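PDB 2ORY: lipase from Photobacterium sp. M37, which probably hydrolyses the ester bonds of triacylglycerols, as a cold-adapted class 3 lipase of the alpha/beta-hydrolase fold. Local coordinates for residues 9-14 / 42-47; 4-9 / 202-207; 113-118 / 188-193; 120-125 / 213-218; 54-59 / 150-155. One frame throughout, in Å; residues are numbered along the deposited sequence.

Interaction 1: 9-14 / 42-47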
# COMPACT_ATOMS: atom_id res chain seq x y z
N MET A 9 6.61 9.73 3.53
CA MET A 9 6.23 8.37 3.18
C MET A 9 5.34 8.33 1.92
O MET A 9 5.32 7.33 1.20
CB MET A 9 5.51 7.71 4.36
CG MET A 9 6.36 7.56 5.63
SD MET A 9 8.00 6.82 5.40
CE MET A 9 7.61 5.20 5.24
N LEU A 10 4.58 9.39 1.66
CA LEU A 10 3.74 9.45 0.46
C LEU A 10 4.68 9.47 -0.73
O LEU A 10 4.43 8.84 -1.76
CB LEU A 10 2.90 10.73 0.44
CG LEU A 10 2.00 10.85 -0.80
CD1 LEU A 10 0.91 9.77 -0.71
CD2 LEU A 10 1.37 12.24 -0.89
N ALA A 11 5.78 10.21 -0.58
CA ALA A 11 6.80 10.32 -1.62
C ALA A 11 7.44 8.97 -1.91
O ALA A 11 7.70 8.63 -3.07
CB ALA A 11 7.87 11.34 -1.19
N PHE A 12 7.72 8.20 -0.87
CA PHE A 12 8.33 6.89 -1.06
C PHE A 12 7.32 5.91 -1.64
O PHE A 12 7.66 5.06 -2.46
CB PHE A 12 8.85 6.33 0.26
CG PHE A 12 10.12 6.97 0.73
CD1 PHE A 12 10.17 7.66 1.94
CD2 PHE A 12 11.28 6.85 -0.02
CE1 PHE A 12 11.35 8.22 2.40
CE2 PHE A 12 12.47 7.40 0.42
CZ PHE A 12 12.51 8.09 1.63
N SER A 13 6.06 6.05 -1.22
CA SER A 13 5.02 5.17 -1.71
C SER A 13 4.83 5.40 -3.20
O SER A 13 4.63 4.44 -3.96
CB SER A 13 3.70 5.42 -0.98
OG SER A 13 3.73 4.87 0.32
N TYR A 14 4.90 6.66 -3.63
CA TYR A 14 4.71 6.97 -5.05
C TYR A 14 5.92 6.70 -5.93
O TYR A 14 5.76 6.37 -7.11
CB TYR A 14 4.23 8.42 -5.23
CG TYR A 14 2.71 8.51 -5.12
CD1 TYR A 14 2.05 8.07 -3.97
CD2 TYR A 14 1.93 9.01 -6.18
CE1 TYR A 14 0.66 8.10 -3.87
CE2 TYR A 14 0.53 9.05 -6.09
CZ TYR A 14 -0.11 8.59 -4.93
OH TYR A 14 -1.48 8.61 -4.81
N LYS A 42 17.53 12.08 -5.66
CA LYS A 42 18.48 13.16 -5.87
C LYS A 42 17.85 14.45 -6.36
O LYS A 42 18.44 15.51 -6.25
CB LYS A 42 19.55 12.71 -6.87
CG LYS A 42 20.62 13.74 -7.15
CD LYS A 42 21.49 13.30 -8.33
CE LYS A 42 20.71 13.31 -9.65
NZ LYS A 42 21.57 12.97 -10.83
N THR A 43 16.64 14.35 -6.90
CA THR A 43 16.00 15.53 -7.44
C THR A 43 14.67 15.91 -6.80
O THR A 43 14.31 17.09 -6.75
CB THR A 43 15.79 15.38 -8.95
OG1 THR A 43 14.91 14.27 -9.20
CG2 THR A 43 17.14 15.11 -9.64
N TRP A 44 13.92 14.92 -6.33
CA TRP A 44 12.62 15.19 -5.71
C TRP A 44 12.83 16.06 -4.47
O TRP A 44 13.69 15.77 -3.64
CB TRP A 44 11.95 13.88 -5.29
CG TRP A 44 11.35 13.07 -6.41
CD1 TRP A 44 11.79 12.98 -7.70
CD2 TRP A 44 10.24 12.16 -6.30
NE1 TRP A 44 11.03 12.07 -8.40
CE2 TRP A 44 10.08 11.55 -7.57
CE3 TRP A 44 9.38 11.80 -5.26
CZ2 TRP A 44 9.09 10.60 -7.82
CZ3 TRP A 44 8.39 10.85 -5.51
CH2 TRP A 44 8.25 10.26 -6.77
N LYS A 45 12.04 17.13 -4.36
CA LYS A 45 12.16 18.04 -3.22
C LYS A 45 12.24 17.32 -1.86
O LYS A 45 13.23 17.44 -1.13
CB LYS A 45 11.00 19.04 -3.20
CG LYS A 45 10.97 20.04 -4.34
CD LYS A 45 9.84 21.05 -4.11
CE LYS A 45 9.57 21.92 -5.33
NZ LYS A 45 8.44 22.89 -5.13
N PRO A 46 11.19 16.56 -1.51
CA PRO A 46 11.19 15.85 -0.23
C PRO A 46 12.42 14.99 0.08
O PRO A 46 12.69 14.68 1.24
CB PRO A 46 9.89 15.03 -0.29
CG PRO A 46 9.69 14.83 -1.74
CD PRO A 46 10.02 16.17 -2.32
N PHE A 47 13.18 14.61 -0.94
CA PHE A 47 14.37 13.79 -0.72
C PHE A 47 15.67 14.59 -0.68
O PHE A 47 16.74 14.02 -0.51
CB PHE A 47 14.49 12.70 -1.80
CG PHE A 47 13.29 11.79 -1.92
CD1 PHE A 47 12.62 11.33 -0.79
CD2 PHE A 47 12.83 11.38 -3.17
CE1 PHE A 47 11.51 10.46 -0.90
CE2 PHE A 47 11.73 10.52 -3.30
CZ PHE A 47 11.07 10.05 -2.15

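Interaction 2: 4-9 / 202-207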
# COMPACT_ATOMS: atom_id res chain seq x y z
N THR A 4 6.27 16.78 6.45
CA THR A 4 5.94 15.92 7.58
C THR A 4 6.34 14.47 7.25
O THR A 4 6.66 14.14 6.10
CB THR A 4 4.44 15.94 7.89
OG1 THR A 4 3.73 15.31 6.82
CG2 THR A 4 3.94 17.39 8.05
N LYS A 5 6.30 13.61 8.26
CA LYS A 5 6.64 12.21 8.09
C LYS A 5 5.67 11.58 7.08
O LYS A 5 6.09 10.85 6.20
CB LYS A 5 6.54 11.48 9.44
CG LYS A 5 6.93 10.00 9.41
CD LYS A 5 6.77 9.39 10.81
CE LYS A 5 7.04 7.89 10.81
NZ LYS A 5 8.42 7.63 10.40
N GLU A 6 4.39 11.90 7.22
CA GLU A 6 3.37 11.38 6.33
C GLU A 6 3.61 11.77 4.88
O GLU A 6 3.45 10.95 3.97
CB GLU A 6 1.99 11.85 6.78
CG GLU A 6 1.65 11.37 8.16
CD GLU A 6 1.86 12.43 9.22
OE1 GLU A 6 2.96 13.02 9.33
OE2 GLU A 6 0.88 12.66 9.95
N GLN A 7 3.98 13.03 4.66
CA GLN A 7 4.27 13.52 3.32
C GLN A 7 5.51 12.82 2.76
O GLN A 7 5.59 12.52 1.57
CB GLN A 7 4.53 15.03 3.36
CG GLN A 7 3.34 15.84 3.83
CD GLN A 7 3.67 17.31 3.89
OE1 GLN A 7 4.50 17.74 4.70
NE2 GLN A 7 3.02 18.10 3.04
N LEU A 8 6.47 12.54 3.63
CA LEU A 8 7.67 11.87 3.19
C LEU A 8 7.36 10.48 2.72
O LEU A 8 7.79 10.07 1.66
CB LEU A 8 8.71 11.83 4.30
CG LEU A 8 10.03 11.17 3.93
CD1 LEU A 8 10.70 11.94 2.81
CD2 LEU A 8 10.93 11.14 5.16
N MET A 9 6.61 9.73 3.53
CA MET A 9 6.23 8.37 3.18
C MET A 9 5.34 8.33 1.92
O MET A 9 5.32 7.33 1.20
CB MET A 9 5.51 7.71 4.36
CG MET A 9 6.36 7.56 5.63
SD MET A 9 8.00 6.82 5.40
CE MET A 9 7.61 5.20 5.24
N SER A 202 6.91 1.08 12.69
CA SER A 202 5.72 1.90 12.48
C SER A 202 5.29 1.74 11.02
O SER A 202 6.05 1.25 10.19
CB SER A 202 6.03 3.37 12.72
OG SER A 202 7.12 3.73 11.90
N THR A 203 4.08 2.17 10.71
CA THR A 203 3.61 2.07 9.35
C THR A 203 2.62 3.16 8.98
O THR A 203 1.76 3.53 9.79
CB THR A 203 2.95 0.68 9.08
OG1 THR A 203 2.49 0.62 7.73
CG2 THR A 203 1.78 0.45 10.02
N ILE A 204 2.78 3.69 7.77
CA ILE A 204 1.89 4.72 7.25
C ILE A 204 1.37 4.23 5.91
O ILE A 204 1.96 4.49 4.86
CB ILE A 204 2.63 6.09 7.08
CG1 ILE A 204 3.09 6.58 8.45
CG2 ILE A 204 1.67 7.15 6.52
CD1 ILE A 204 3.79 7.94 8.42
N PRO A 205 0.27 3.47 5.93
CA PRO A 205 -0.34 2.93 4.71
C PRO A 205 -1.39 3.85 4.12
O PRO A 205 -2.29 4.30 4.83
CB PRO A 205 -0.95 1.63 5.19
CG PRO A 205 -1.44 2.02 6.57
CD PRO A 205 -0.35 2.89 7.14
N PHE A 206 -1.29 4.12 2.82
CA PHE A 206 -2.23 4.98 2.12
C PHE A 206 -3.23 4.21 1.26
O PHE A 206 -2.89 3.16 0.71
CB PHE A 206 -1.51 5.95 1.17
CG PHE A 206 -0.53 6.88 1.84
CD1 PHE A 206 0.76 6.45 2.17
CD2 PHE A 206 -0.91 8.18 2.17
CE1 PHE A 206 1.66 7.30 2.81
CE2 PHE A 206 -0.01 9.04 2.82
CZ PHE A 206 1.27 8.59 3.14
N ALA A 207 -4.45 4.72 1.18
CA ALA A 207 -5.47 4.19 0.29
C ALA A 207 -5.63 2.68 0.20
O ALA A 207 -5.92 2.14 -0.87
CB ALA A 207 -5.19 4.74 -1.10

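Interaction 3: 113-118 / 188-193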
# COMPACT_ATOMS: atom_id res chain seq x y z
N TRP A 113 -4.59 -15.68 10.71
CA TRP A 113 -3.31 -15.00 10.87
C TRP A 113 -2.38 -16.02 11.50
O TRP A 113 -2.64 -16.54 12.59
CB TRP A 113 -3.49 -13.78 11.78
CG TRP A 113 -2.25 -13.00 12.01
CD1 TRP A 113 -1.63 -12.78 13.21
CD2 TRP A 113 -1.50 -12.27 11.03
NE1 TRP A 113 -0.55 -11.95 13.04
CE2 TRP A 113 -0.45 -11.61 11.71
CE3 TRP A 113 -1.62 -12.09 9.64
CZ2 TRP A 113 0.49 -10.80 11.06
CZ3 TRP A 113 -0.68 -11.28 8.98
CH2 TRP A 113 0.35 -10.65 9.69
N PRO A 114 -1.27 -16.32 10.82
CA PRO A 114 -0.34 -17.30 11.38
C PRO A 114 0.70 -16.87 12.41
O PRO A 114 1.35 -17.72 13.00
CB PRO A 114 0.31 -17.90 10.12
CG PRO A 114 0.30 -16.79 9.15
CD PRO A 114 -0.99 -16.04 9.40
N TYR A 115 0.82 -15.57 12.67
CA TYR A 115 1.86 -15.13 13.59
C TYR A 115 1.47 -14.71 15.00
O TYR A 115 2.31 -14.24 15.75
CB TYR A 115 2.68 -14.02 12.93
CG TYR A 115 3.08 -14.38 11.52
CD1 TYR A 115 2.42 -13.83 10.42
CD2 TYR A 115 4.08 -15.32 11.30
CE1 TYR A 115 2.76 -14.21 9.13
CE2 TYR A 115 4.42 -15.70 10.02
CZ TYR A 115 3.76 -15.15 8.94
OH TYR A 115 4.09 -15.56 7.68
N ALA A 116 0.20 -14.85 15.36
CA ALA A 116 -0.26 -14.51 16.70
C ALA A 116 -1.69 -14.97 16.91
O ALA A 116 -2.47 -15.07 15.95
CB ALA A 116 -0.16 -13.01 16.94
N SER A 117 -2.03 -15.27 18.16
CA SER A 117 -3.36 -15.72 18.51
C SER A 117 -3.90 -14.89 19.67
O SER A 117 -3.14 -14.35 20.47
CB SER A 117 -3.31 -17.19 18.92
OG SER A 117 -2.45 -17.33 20.03
N VAL A 118 -5.22 -14.79 19.75
CA VAL A 118 -5.86 -14.02 20.81
C VAL A 118 -7.05 -14.77 21.41
O VAL A 118 -8.00 -15.14 20.70
CB VAL A 118 -6.33 -12.65 20.29
CG1 VAL A 118 -7.04 -11.91 21.39
CG2 VAL A 118 -5.15 -11.84 19.82
N LYS A 188 6.45 -7.19 13.54
CA LYS A 188 6.14 -6.97 14.95
C LYS A 188 5.96 -8.32 15.66
O LYS A 188 6.58 -8.59 16.70
CB LYS A 188 4.83 -6.20 15.07
CG LYS A 188 4.96 -4.71 15.34
CD LYS A 188 5.22 -4.46 16.81
CE LYS A 188 4.97 -3.00 17.15
NZ LYS A 188 5.15 -2.75 18.60
N ASP A 189 5.10 -9.17 15.09
CA ASP A 189 4.81 -10.47 15.68
C ASP A 189 5.97 -11.44 15.81
O ASP A 189 5.91 -12.34 16.65
CB ASP A 189 3.68 -11.16 14.93
CG ASP A 189 2.31 -10.60 15.28
OD1 ASP A 189 2.10 -10.16 16.43
OD2 ASP A 189 1.43 -10.63 14.39
N ILE A 190 7.02 -11.29 15.01
CA ILE A 190 8.15 -12.22 15.11
C ILE A 190 9.36 -11.61 15.82
O ILE A 190 10.44 -12.21 15.86
CB ILE A 190 8.59 -12.71 13.73
CG1 ILE A 190 9.20 -11.56 12.93
CG2 ILE A 190 7.39 -13.30 12.98
CD1 ILE A 190 9.74 -11.98 11.57
N GLN A 191 9.18 -10.41 16.37
CA GLN A 191 10.25 -9.75 17.10
C GLN A 191 10.55 -10.55 18.37
O GLN A 191 9.63 -11.01 19.05
CB GLN A 191 9.85 -8.32 17.48
CG GLN A 191 10.06 -7.33 16.37
CD GLN A 191 9.83 -5.90 16.79
OE1 GLN A 191 8.70 -5.47 17.00
NE2 GLN A 191 10.91 -5.14 16.91
N GLY A 192 11.83 -10.70 18.68
CA GLY A 192 12.23 -11.43 19.87
C GLY A 192 12.41 -12.89 19.55
O GLY A 192 12.81 -13.68 20.39
N VAL A 193 12.09 -13.25 18.31
CA VAL A 193 12.22 -14.62 17.87
C VAL A 193 13.05 -14.69 16.62
O VAL A 193 14.05 -15.39 16.57
CB VAL A 193 10.86 -15.24 17.54
CG1 VAL A 193 11.05 -16.70 17.09
CG2 VAL A 193 9.95 -15.16 18.75

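Interaction 4: 120-125 / 213-218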
# COMPACT_ATOMS: atom_id res chain seq x y z
N GLY A 120 -10.16 -16.23 22.67
CA GLY A 120 -11.52 -15.95 22.28
C GLY A 120 -11.67 -15.09 21.05
O GLY A 120 -12.71 -14.44 20.88
N ARG A 121 -10.65 -15.07 20.19
CA ARG A 121 -10.69 -14.29 18.94
C ARG A 121 -10.25 -15.16 17.76
O ARG A 121 -9.47 -16.10 17.92
CB ARG A 121 -9.78 -13.06 19.02
CG ARG A 121 -10.11 -12.12 20.16
CD ARG A 121 -11.50 -11.51 20.03
NE ARG A 121 -11.85 -10.73 21.22
CZ ARG A 121 -13.00 -10.07 21.39
NH1 ARG A 121 -13.92 -10.09 20.43
NH2 ARG A 121 -13.23 -9.41 22.52
N ILE A 122 -10.77 -14.86 16.58
CA ILE A 122 -10.42 -15.60 15.38
C ILE A 122 -9.90 -14.60 14.35
O ILE A 122 -10.68 -14.03 13.58
CB ILE A 122 -11.63 -16.35 14.79
CG1 ILE A 122 -12.14 -17.42 15.75
CG2 ILE A 122 -11.23 -17.03 13.51
CD1 ILE A 122 -12.87 -16.88 16.94
N LEU A 123 -8.59 -14.38 14.35
CA LEU A 123 -7.94 -13.45 13.43
C LEU A 123 -7.77 -14.11 12.09
O LEU A 123 -7.18 -15.17 11.98
CB LEU A 123 -6.56 -13.05 13.94
CG LEU A 123 -6.46 -12.24 15.23
CD1 LEU A 123 -7.13 -13.00 16.37
CD2 LEU A 123 -4.99 -11.98 15.53
N LYS A 124 -8.29 -13.45 11.06
CA LYS A 124 -8.18 -13.97 9.71
C LYS A 124 -7.95 -12.87 8.68
O LYS A 124 -8.44 -11.74 8.82
CB LYS A 124 -9.45 -14.74 9.33
CG LYS A 124 -9.60 -16.07 10.05
CD LYS A 124 -10.84 -16.82 9.57
CE LYS A 124 -11.02 -18.15 10.32
NZ LYS A 124 -12.26 -18.86 9.94
N ILE A 125 -7.18 -13.22 7.66
CA ILE A 125 -6.89 -12.31 6.57
C ILE A 125 -7.39 -12.98 5.28
O ILE A 125 -7.53 -14.20 5.22
CB ILE A 125 -5.38 -12.04 6.47
CG1 ILE A 125 -4.61 -13.35 6.36
CG2 ILE A 125 -4.93 -11.24 7.68
CD1 ILE A 125 -3.13 -13.16 6.14
N ASN A 213 -10.22 -9.52 8.81
CA ASN A 213 -11.46 -9.33 9.58
C ASN A 213 -11.33 -8.44 10.81
O ASN A 213 -10.23 -8.01 11.16
CB ASN A 213 -12.08 -10.68 9.96
CG ASN A 213 -11.21 -11.49 10.92
OD1 ASN A 213 -10.27 -10.98 11.54
ND2 ASN A 213 -11.53 -12.76 11.05
N ALA A 214 -12.46 -8.17 11.45
CA ALA A 214 -12.51 -7.32 12.65
C ALA A 214 -11.50 -7.74 13.71
O ALA A 214 -10.76 -6.90 14.23
CB ALA A 214 -13.92 -7.30 13.23
N ASP A 215 -11.49 -9.03 14.05
CA ASP A 215 -10.55 -9.55 15.05
C ASP A 215 -9.09 -9.32 14.64
O ASP A 215 -8.25 -9.07 15.50
CB ASP A 215 -10.78 -11.05 15.30
CG ASP A 215 -12.01 -11.32 16.17
OD1 ASP A 215 -12.61 -10.35 16.68
OD2 ASP A 215 -12.38 -12.51 16.35
N PHE A 216 -8.79 -9.40 13.35
CA PHE A 216 -7.42 -9.16 12.85
C PHE A 216 -7.11 -7.68 13.00
O PHE A 216 -6.06 -7.29 13.52
CB PHE A 216 -7.28 -9.53 11.36
CG PHE A 216 -6.01 -9.03 10.72
CD1 PHE A 216 -4.83 -9.75 10.81
CD2 PHE A 216 -5.99 -7.80 10.05
CE1 PHE A 216 -3.65 -9.28 10.23
CE2 PHE A 216 -4.82 -7.32 9.47
CZ PHE A 216 -3.64 -8.05 9.56
N ALA A 217 -8.05 -6.86 12.53
CA ALA A 217 -7.94 -5.40 12.60
C ALA A 217 -7.84 -4.91 14.04
O ALA A 217 -7.06 -4.00 14.34
CB ALA A 217 -9.15 -4.75 11.91
N ASP A 218 -8.63 -5.49 14.95
CA ASP A 218 -8.55 -5.07 16.35
C ASP A 218 -7.19 -5.49 16.96
O ASP A 218 -6.58 -4.74 17.73
CB ASP A 218 -9.70 -5.68 17.16
CG ASP A 218 -11.04 -4.99 16.88
OD1 ASP A 218 -11.05 -3.82 16.44
OD2 ASP A 218 -12.09 -5.63 17.13

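Interaction 5: 54-59 / 150-155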
# COMPACT_ATOMS: atom_id res chain seq x y z
N VAL A 54 19.24 3.36 -1.47
CA VAL A 54 18.43 2.16 -1.65
C VAL A 54 19.38 1.04 -1.23
O VAL A 54 20.41 0.85 -1.86
CB VAL A 54 18.02 1.97 -3.13
CG1 VAL A 54 17.24 0.67 -3.30
CG2 VAL A 54 17.18 3.17 -3.58
N VAL A 55 19.05 0.34 -0.15
CA VAL A 55 19.90 -0.73 0.36
C VAL A 55 19.34 -2.15 0.17
O VAL A 55 20.00 -3.13 0.48
CB VAL A 55 20.20 -0.49 1.86
CG1 VAL A 55 21.08 0.77 2.00
CG2 VAL A 55 18.91 -0.29 2.64
N TRP A 56 18.10 -2.26 -0.32
CA TRP A 56 17.54 -3.58 -0.59
C TRP A 56 16.48 -3.43 -1.65
O TRP A 56 15.55 -2.64 -1.50
CB TRP A 56 16.91 -4.21 0.65
CG TRP A 56 16.48 -5.62 0.37
CD1 TRP A 56 17.21 -6.75 0.59
CD2 TRP A 56 15.20 -6.06 -0.12
NE1 TRP A 56 16.47 -7.86 0.28
CE2 TRP A 56 15.24 -7.47 -0.16
CE3 TRP A 56 14.04 -5.39 -0.53
CZ2 TRP A 56 14.14 -8.24 -0.58
CZ3 TRP A 56 12.94 -6.16 -0.96
CH2 TRP A 56 13.01 -7.57 -0.98
N GLY A 57 16.62 -4.21 -2.72
CA GLY A 57 15.67 -4.12 -3.81
C GLY A 57 16.09 -3.01 -4.76
O GLY A 57 17.20 -2.48 -4.64
N PRO A 58 15.22 -2.63 -5.70
CA PRO A 58 13.89 -3.24 -5.84
C PRO A 58 13.81 -4.73 -6.20
O PRO A 58 14.49 -5.20 -7.12
CB PRO A 58 13.20 -2.35 -6.87
CG PRO A 58 14.33 -1.85 -7.72
CD PRO A 58 15.43 -1.57 -6.71
N ALA A 59 12.99 -5.46 -5.45
CA ALA A 59 12.73 -6.87 -5.70
C ALA A 59 11.35 -6.85 -6.37
O ALA A 59 10.36 -6.36 -5.79
CB ALA A 59 12.65 -7.65 -4.41
N LYS A 150 18.79 -12.08 -0.98
CA LYS A 150 18.37 -12.18 0.42
C LYS A 150 16.92 -11.79 0.54
O LYS A 150 16.47 -10.86 -0.13
CB LYS A 150 19.23 -11.26 1.28
CG LYS A 150 20.67 -11.71 1.42
CD LYS A 150 21.62 -10.52 1.42
CE LYS A 150 23.07 -10.99 1.46
NZ LYS A 150 24.00 -9.89 1.06
N THR A 151 16.17 -12.51 1.37
CA THR A 151 14.76 -12.17 1.59
C THR A 151 14.80 -10.92 2.46
O THR A 151 15.86 -10.57 2.98
CB THR A 151 14.01 -13.27 2.38
OG1 THR A 151 14.67 -13.48 3.64
CG2 THR A 151 13.96 -14.58 1.56
N ILE A 152 13.67 -10.26 2.62
CA ILE A 152 13.63 -9.05 3.44
C ILE A 152 14.04 -9.41 4.88
O ILE A 152 14.80 -8.68 5.51
CB ILE A 152 12.22 -8.40 3.42
CG1 ILE A 152 12.24 -7.08 4.21
CG2 ILE A 152 11.18 -9.33 4.00
CD1 ILE A 152 13.02 -6.00 3.56
N LEU A 153 13.55 -10.53 5.39
CA LEU A 153 13.87 -10.92 6.76
C LEU A 153 15.37 -11.19 6.93
O LEU A 153 15.99 -10.73 7.89
CB LEU A 153 13.04 -12.13 7.18
CG LEU A 153 13.23 -12.61 8.63
CD1 LEU A 153 13.05 -11.45 9.57
CD2 LEU A 153 12.24 -13.73 8.93
N GLN A 154 15.96 -11.94 6.00
CA GLN A 154 17.38 -12.22 6.07
C GLN A 154 18.17 -10.91 5.99
O GLN A 154 19.14 -10.72 6.74
CB GLN A 154 17.79 -13.16 4.93
CG GLN A 154 17.13 -14.54 5.01
CD GLN A 154 17.33 -15.36 3.75
OE1 GLN A 154 17.58 -14.81 2.68
NE2 GLN A 154 17.19 -16.67 3.86
N PHE A 155 17.78 -10.01 5.09
CA PHE A 155 18.48 -8.73 4.95
C PHE A 155 18.47 -7.89 6.24
O PHE A 155 19.49 -7.35 6.65
CB PHE A 155 17.88 -7.89 3.82
CG PHE A 155 18.47 -6.51 3.72
CD1 PHE A 155 19.73 -6.31 3.18
CD2 PHE A 155 17.77 -5.40 4.20
CE1 PHE A 155 20.29 -5.05 3.13
CE2 PHE A 155 18.33 -4.13 4.15
CZ PHE A 155 19.59 -3.95 3.62

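Interaction 1: 9-14 / 42-47
Segment 9-14 is a run of helix 5-15. Segment 42-47 runs from the C-terminal end of helix 30-43 into the turn that follows. The two backbones come closest at A11 and P46, whose CA atoms are 7.2 Å apart. No hydrogen bond crosses the contact. A11 points its methyl at the other segment. Its CB rests 3.6 Å from F47 CZ and 4.0 Å from P46 CG. F12 sets out away from the partner, but chi1 of -76° puts CG anti to the carbonyl carbon, and the ring swings back. F47 CE1 then lies over one face of the F12 ring, toward the rim, 3.5 Å from F12 CE2. The two rings cross obliquely, with planes at 34°. The contact joins the N-terminal helix of this alpha/beta hydrolase to the chain that leads into strand 52-63. W44 also points at the helix. Its CG is anti to the carbonyl carbon, which carries the six-membered end of the indole to the helix backbone. There CZ3 comes 3.4 Å from A11 O, and the ring edge at CH2 meets Y14 C. Outside the pair, W52 meets F12 edge-to-face, and Y14 OH is hydrogen-bonded to V313 O.

Interaction 2: 4-9 / 202-207
The N-terminal helix 5-15 packs its first turn against strand 199-206, the last strand of the central mixed sheet. The short helix and strand axes pass 9.2 Å apart and cross at -63°. I204 fills the middle of the contact. Its CG1 is anti to the carbonyl carbon and chi2 is extended (-178°), so CD1 is the atom that reaches the helix. CD1 lies 3.8 Å from M9 CG and 3.9 Å from K5 CG. It also touches CA and CG of E6. The K5 chain runs obliquely across it, while the side chains of E6 and M9 cross it at about a right angle. In this alpha/beta-hydrolase sheet, side chains alternate along the strand. I204 and F206 point to helix 5-15, and T203 points the other way, to helix 175-189. The F206 ring enters edge first with respect to E6 O, which sits near the ring plane 3.3 Å from F206 CZ. F206 CE1 also packs on the backbone of M9. A capping box starts the helix. T4 OG1 accepts from Q7 N at 3.2 Å, and T4 N donates to Q7 OE1 at 2.7 Å along a nearly straight line (172°), on a lone pair in the amide carbonyl plane.

Interaction 3: 113-118 / 188-193
One hydrogen bond carries the polar part of this contact. W113 NE1 donates to D189 OD2 over 2.7 Å, with an N-H...acceptor angle of 152°. W113 CG is anti to its backbone N and D189 CG anti to its carbonyl carbon, which brings the two side chains together tip to tip. OD2 lies in the plane of the indole, but the indole N-H meets the carboxylate from above its plane, and the two planes stand 59° apart. The second carboxylate oxygen, D189 OD1, is hydrogen-bonded to Y219 OH. Each oxygen therefore has its own partner, and the two bonds together should fix the rotation of the group. Such neutral partners may also steady the negative charge. The Y115 hydroxyl is hydrogen-bonded to Q137 NE2.

Van der Waals contacts lie beside the indole bond. Y115 CB lies 3.6 Å from D189 CB, and Y115 O is 3.5 Å from the same carbon. A116 CB lies beside the carboxylate, 3.7 Å from D189 OD1. A purely apolar touch joins Y115 CD2 to I190 CG2 at 4.2 Å. Within segment 113-118, Y115 CD1 lies over one face of the W113 ring, toward its rim.

W113 also meets F216 edge-to-face, and its ring touches T182, L185 and W186 of helix 175-189. D189 is the last helical residue there, and I190 is the first to leave helical angles. The contact thus ties the loop between strands 110-112 and 124-126 to the C-terminal end of the helix that follows the presumed nucleophile elbow of this alpha/beta hydrolase.

Interaction 4: 120-125 / 213-218
N213 and D215 make the first shell, gripping the backbone of segment 120-125. N213 N donates to K124 O over 2.8 Å, nearly along the C=O axis. N213 ND2 donates to I122 O at 3.0 Å, in the carbonyl plane. Its OD1 takes a weak bond from K124 N at 3.2 Å. The carboxamide therefore spans L123, bonding to the residue on each side of it. D215 OD2 accepts from I122 N at 2.9 Å. This bond is nearly straight (170°), but it comes from above the carboxylate plane.

The same N213 is the N-cap of helix 214-224. Its chi1 of 65° holds CG in the crowded position between backbone N and carbonyl carbon. OD1 can then also accept from F216 N, at 2.8 Å. One side chain thus caps the helix and pairs with the start of strand 124-126. That short strand and 110-112 form a two-stranded antiparallel sheet beside the helix.

Packing contacts follow along the chain. I125 CG2 sits over one face of the F216 ring, a CH-pi contact with CG2 3.7 Å from the ring centroid. F216 CG is anti to its backbone N, which turns that ring face toward I125 CG2. L123 CG rests 3.7 Å from D215 O.

R121 lies at the exposed end. Its chain bends at chi2, and its guanidinium stands almost perpendicular to the D215 carboxylate (82°). The R121 NH1 to D215 OD1 salt bridge is long. Farther out, the L123 side chain touches V118, and D218 forms a salt bridge with K284.

Interaction 5: 54-59 / 150-155
W56 and F155 form the tight part of this contact. W56 CB sits over the centre of the F155 ring, a CH-pi contact with CB 3.8 Å from the centroid. W56 CD1 comes 3.4 Å from F155 CG. Both side chains have CG anti to the backbone N, and they slide past each other in opposite directions. The indole five-membered ring and the phenyl ring lie oblique, at 44°. V55 O is 3.3 Å from F155 CZ, and V55 CG2 touches the same atom. At the edge of the indole, W56 NE1 donates to K150 O over 3.0 Å. The acceptor lies in the ring plane, but the N-H arrives from above the carbonyl plane. I152 CD1 lies over one face of the indole, toward the rim, 4.3 Å from W56 CE3.

Packing thins toward K150 and Q154. The K150 chain leads away, with a weak ion pair to E158, and Q154 is exposed. Q154 closes a capping box with T151: Q154 N donates to T151 OG1 at 3.1 Å, and T151 N to Q154 OE1. V55 and W56 form a classic beta bulge opposite V75 of strand 66-78. The bulged outer strand 52-63 thus meets the start of helix 152-160, while W186 of helix 175-189 touches I152.

How the interactions relate
Interactions 1 and 2 are buried and share helix 5-15, which packs on segment 42-47 and on strand 199-206. They touch through F206 and L8, share M9, and have no hydrogen bonds between their segments. Interactions 3, 4 and 5 lie farther out and are partly buried. Each has at least one hydrogen bond across: side chain to side chain in 3, indole to backbone in 5, and both backbone and side-chain bonds in 4, the most polar. Interactions 3 and 4 adjoin: W113 N and L123 O form a probable hydrogen bond, and W113 packs on I125. Interaction 5 adds aromatic packing and touches interaction 3 through L153 and I190. Interactions 2 and 5 reach opposite outermost strands of one sheet.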